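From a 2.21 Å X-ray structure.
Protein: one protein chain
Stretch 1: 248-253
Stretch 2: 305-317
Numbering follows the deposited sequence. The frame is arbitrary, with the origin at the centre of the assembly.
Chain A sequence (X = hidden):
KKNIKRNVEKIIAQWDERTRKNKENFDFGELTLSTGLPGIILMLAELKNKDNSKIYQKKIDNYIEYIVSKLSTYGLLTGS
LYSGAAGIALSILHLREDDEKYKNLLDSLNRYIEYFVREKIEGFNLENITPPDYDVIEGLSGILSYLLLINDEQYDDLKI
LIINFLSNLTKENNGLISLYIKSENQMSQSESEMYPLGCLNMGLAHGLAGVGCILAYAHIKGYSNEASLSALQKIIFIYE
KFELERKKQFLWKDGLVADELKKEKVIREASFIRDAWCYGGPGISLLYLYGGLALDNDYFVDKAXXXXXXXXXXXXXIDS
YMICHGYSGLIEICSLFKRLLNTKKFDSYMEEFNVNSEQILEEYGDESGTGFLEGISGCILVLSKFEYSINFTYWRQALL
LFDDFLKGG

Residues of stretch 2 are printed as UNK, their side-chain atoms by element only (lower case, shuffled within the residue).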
# COMPACT_ATOMS: atom_id res chain seq x y z
N LYS A 248 11.44 -19.18 14.92
CA LYS A 248 10.65 -18.47 13.92
C LYS A 248 9.63 -17.49 14.53
O LYS A 248 8.63 -17.09 13.88
CB LYS A 248 9.94 -19.47 13.02
CG LYS A 248 10.89 -20.35 12.23
CD LYS A 248 10.26 -20.62 10.89
CE LYS A 248 10.30 -22.07 10.54
NZ LYS A 248 9.43 -22.91 11.40
N GLN A 249 9.88 -17.09 15.78
CA GLN A 249 9.10 -16.01 16.39
C GLN A 249 9.09 -14.80 15.45
O GLN A 249 10.10 -14.50 14.80
CB GLN A 249 9.66 -15.65 17.76
CG GLN A 249 8.85 -14.61 18.50
CD GLN A 249 9.29 -14.45 19.95
OE1 GLN A 249 10.43 -14.74 20.32
NE2 GLN A 249 8.36 -13.97 20.78
N PHE A 250 7.95 -14.13 15.38
CA PHE A 250 7.72 -12.93 14.57
C PHE A 250 7.65 -13.21 13.06
O PHE A 250 7.83 -12.30 12.25
CB PHE A 250 8.73 -11.81 14.87
CG PHE A 250 8.89 -11.51 16.33
CD1 PHE A 250 7.82 -11.08 17.09
CD2 PHE A 250 10.13 -11.65 16.95
CE1 PHE A 250 7.98 -10.81 18.46
CE2 PHE A 250 10.29 -11.38 18.32
CZ PHE A 250 9.20 -10.95 19.06
N LEU A 251 7.37 -14.46 12.71
CA LEU A 251 7.22 -14.87 11.30
C LEU A 251 5.84 -15.47 11.04
O LEU A 251 5.22 -16.06 11.92
CB LEU A 251 8.33 -15.83 10.87
CG LEU A 251 9.71 -15.19 10.60
CD1 LEU A 251 10.79 -16.23 10.55
CD2 LEU A 251 9.71 -14.29 9.31
N TRP A 252 5.36 -15.28 9.81
CA TRP A 252 4.07 -15.78 9.38
C TRP A 252 4.23 -16.28 7.96
O TRP A 252 4.94 -15.65 7.13
CB TRP A 252 3.03 -14.65 9.38
CG TRP A 252 2.50 -14.26 10.74
CD1 TRP A 252 1.35 -14.73 11.32
CD2 TRP A 252 3.05 -13.30 11.66
NE1 TRP A 252 1.17 -14.14 12.55
CE2 TRP A 252 2.19 -13.26 12.79
CE3 TRP A 252 4.18 -12.46 11.64
CZ2 TRP A 252 2.42 -12.43 13.89
CZ3 TRP A 252 4.42 -11.64 12.75
CH2 TRP A 252 3.55 -11.64 13.87
N LYS A 253 3.59 -17.40 7.65
CA LYS A 253 3.48 -17.87 6.27
C LYS A 253 2.61 -16.89 5.47
O LYS A 253 1.78 -16.16 6.04
CB LYS A 253 2.84 -19.25 6.22
CG LYS A 253 3.59 -20.33 7.00
CD LYS A 253 2.71 -21.54 7.23
CE LYS A 253 2.34 -22.25 5.95
NZ LYS A 253 1.20 -23.19 6.21
N UNK A 305 6.66 -3.20 17.24
CA UNK A 305 8.07 -2.82 17.18
C UNK A 305 9.00 -4.02 17.16
O UNK A 305 9.99 -4.03 16.44
o UNK A 305 8.18 0.69 20.20
c UNK A 305 8.67 0.37 19.11
o UNK A 305 9.79 0.77 18.66
c UNK A 305 8.43 -1.95 18.36
c UNK A 305 7.88 -0.59 18.27
N UNK A 306 8.67 -5.02 17.97
CA UNK A 306 9.47 -6.23 18.07
C UNK A 306 9.45 -6.97 16.73
O UNK A 306 10.49 -7.41 16.27
c UNK A 306 8.95 -7.65 21.69
c UNK A 306 9.20 -6.57 20.63
c UNK A 306 8.91 -7.12 23.11
n UNK A 306 9.82 -5.98 23.40
c UNK A 306 8.95 -7.13 19.22
N UNK A 307 8.27 -7.07 16.12
CA UNK A 307 8.09 -7.70 14.81
C UNK A 307 8.94 -7.00 13.73
O UNK A 307 9.60 -7.66 12.93
c UNK A 307 5.70 -8.49 15.24
c UNK A 307 4.19 -8.26 14.91
c UNK A 307 6.49 -8.18 12.87
c UNK A 307 6.61 -7.65 14.33
N UNK A 308 8.91 -5.67 13.70
CA UNK A 308 9.63 -4.95 12.65
C UNK A 308 11.13 -5.08 12.91
O UNK A 308 11.92 -5.23 11.98
c UNK A 308 9.22 -3.47 12.60
c UNK A 308 9.81 -3.22 10.13
c UNK A 308 9.47 -1.16 11.57
c UNK A 308 9.95 -2.61 11.54
N UNK A 309 11.50 -5.00 14.18
CA UNK A 309 12.90 -5.02 14.58
C UNK A 309 13.52 -6.36 14.21
O UNK A 309 14.65 -6.41 13.71
c UNK A 309 13.03 -4.71 16.07
o UNK A 309 13.53 -4.15 18.76
c UNK A 309 14.39 -4.26 16.48
o UNK A 309 15.52 -3.28 18.33
c UNK A 309 14.48 -3.88 17.97
N UNK A 310 12.76 -7.43 14.41
CA UNK A 310 13.15 -8.78 14.01
C UNK A 310 13.43 -8.86 12.53
O UNK A 310 14.40 -9.48 12.12
o UNK A 310 12.55 -11.10 14.30
c UNK A 310 12.04 -9.79 14.34
N UNK A 311 12.55 -8.24 11.75
CA UNK A 311 12.68 -8.23 10.29
C UNK A 311 13.85 -7.37 9.82
O UNK A 311 14.54 -7.73 8.89
c UNK A 311 11.39 -7.76 9.66
N UNK A 312 14.08 -6.24 10.47
CA UNK A 312 15.23 -5.40 10.15
C UNK A 312 16.55 -6.14 10.41
O UNK A 312 17.43 -6.17 9.56
c UNK A 312 15.40 -2.19 8.31
s UNK A 312 13.81 -2.93 8.72
c UNK A 312 15.18 -4.07 10.92
c UNK A 312 13.98 -3.16 10.51
N UNK A 313 16.64 -6.79 11.56
CA UNK A 313 17.78 -7.63 11.89
C UNK A 313 18.01 -8.72 10.85
O UNK A 313 19.15 -9.00 10.52
o UNK A 313 16.74 -8.88 15.85
n UNK A 313 17.33 -6.92 16.81
c UNK A 313 17.25 -7.76 15.77
c UNK A 313 17.83 -7.26 14.43
c UNK A 313 17.62 -8.25 13.28
N UNK A 314 16.91 -9.30 10.36
CA UNK A 314 16.92 -10.53 9.53
C UNK A 314 16.99 -10.29 8.01
O UNK A 314 17.81 -10.88 7.32
c UNK A 314 15.59 -12.77 9.23
c UNK A 314 15.68 -11.38 9.88
n UNK A 314 13.15 -12.61 9.52
c UNK A 314 14.31 -13.50 9.64
c UNK A 314 12.41 -12.18 10.55
n UNK A 314 12.65 -12.60 11.81
n UNK A 314 11.41 -11.38 10.32
N UNK A 315 16.11 -9.42 7.50
CA UNK A 315 16.03 -9.08 6.07
C UNK A 315 15.86 -10.31 5.18
O UNK A 315 16.50 -10.44 4.15
c UNK A 315 17.23 -8.23 5.59
n UNK A 315 19.57 -5.31 7.94
c UNK A 315 19.82 -5.91 6.62
c UNK A 315 17.64 -7.09 6.51
c UNK A 315 18.60 -6.16 5.82
N UNK A 316 14.97 -11.20 5.58
CA UNK A 316 14.73 -12.44 4.86
C UNK A 316 14.26 -12.18 3.44
O UNK A 316 13.31 -11.42 3.20
c UNK A 316 13.52 -14.72 5.35
c UNK A 316 13.71 -13.25 5.65
c UNK A 316 14.79 -15.55 5.63
c UNK A 316 12.31 -15.21 6.15
N UNK A 317 14.95 -12.79 2.48
CA UNK A 317 14.68 -12.65 1.04
C UNK A 317 14.97 -11.30 0.40
O UNK A 317 14.55 -11.04 -0.75
O HOH W 1 9.36 -9.97 11.67

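Position 305 carries three side-chain carbons, the third bearing two oxygens: a carboxylate after two methylenes, hence Glu305, out of reach of stretch 1. At 306 four carbons run in a row to a nitrogen, and CB lies 3.8 Å from Phe250 CZ while the chain end leads away: Lys306.

At 307, four carbons fork at the first, one arm being two carbons long; one carbon lies 3.6 Å from Trp252 CH2 and another 3.8 Å from Phe250 CD1. This beta-branched pattern identifies Ile307, the two atoms being its CD1 and CG1. Position 308 also has four carbons but forks at the second, giving Leu308, whose CA-to-CB bond points away. Position 309 repeats the carboxylate pattern of 305 and is Glu309, without contact.

Position 310 shows one carbon and one oxygen, and the oxygen lies 3.6 Å from Phe250 CD2. With no second branch at CB it is Ser310, the oxygen being OG. A single carbon at 311 defines Ala311. At 312, an unbranched chain of two carbons, sulfur and a terminal carbon is diagnostic of Met312. Three carbons at 313, the third carrying one oxygen and one nitrogen, form the amide of Gln313. None of these last three touches stretch 1.

Position 314 has three carbons, a nitrogen, then a carbon with two further nitrogens; a terminal nitrogen lies 3.5 Å from Leu251 CD2, which sits over one face of the group. This is the guanidinium of Arg314, the nitrogen being NH2. Four carbons in a row ending in nitrogen mark 315 as Lys315, the first residue to leave helical phi/psi, with phi 54°. Position 316 has four carbons forked at the second, and a terminal carbon lies 4.2 Å from Leu251 CD2: Leu316, through its CD2. Position 317 has no side-chain atoms and is Gly317, its phi of 69° being one that glycine readily accepts.

The contact works by packing side chains of an irregular segment that includes a turn on a helix and the residues that follow it, burying 379 Å² in total. Phe250 contributes most: a type II turn from Lys248 to Leu251 includes it at phi 72°, its CA-to-CB bond points toward the helix, and Ile307 N and Lys306 O lie over one ring face. No direct hydrogen bond crosses between the stretches. Instead, water 1 donates to Phe250 O (2.8 Å) and Ile307 O (2.6 Å) and accepts from Arg314 NH2 (2.8 Å), bridging the two backbones. Arg314 NH1 also donates to Ser310 OG (2.9 Å), tying the guanidinium to its own helix beside Leu251.

Stretch 2 305-317: EKILESAMQRKLG
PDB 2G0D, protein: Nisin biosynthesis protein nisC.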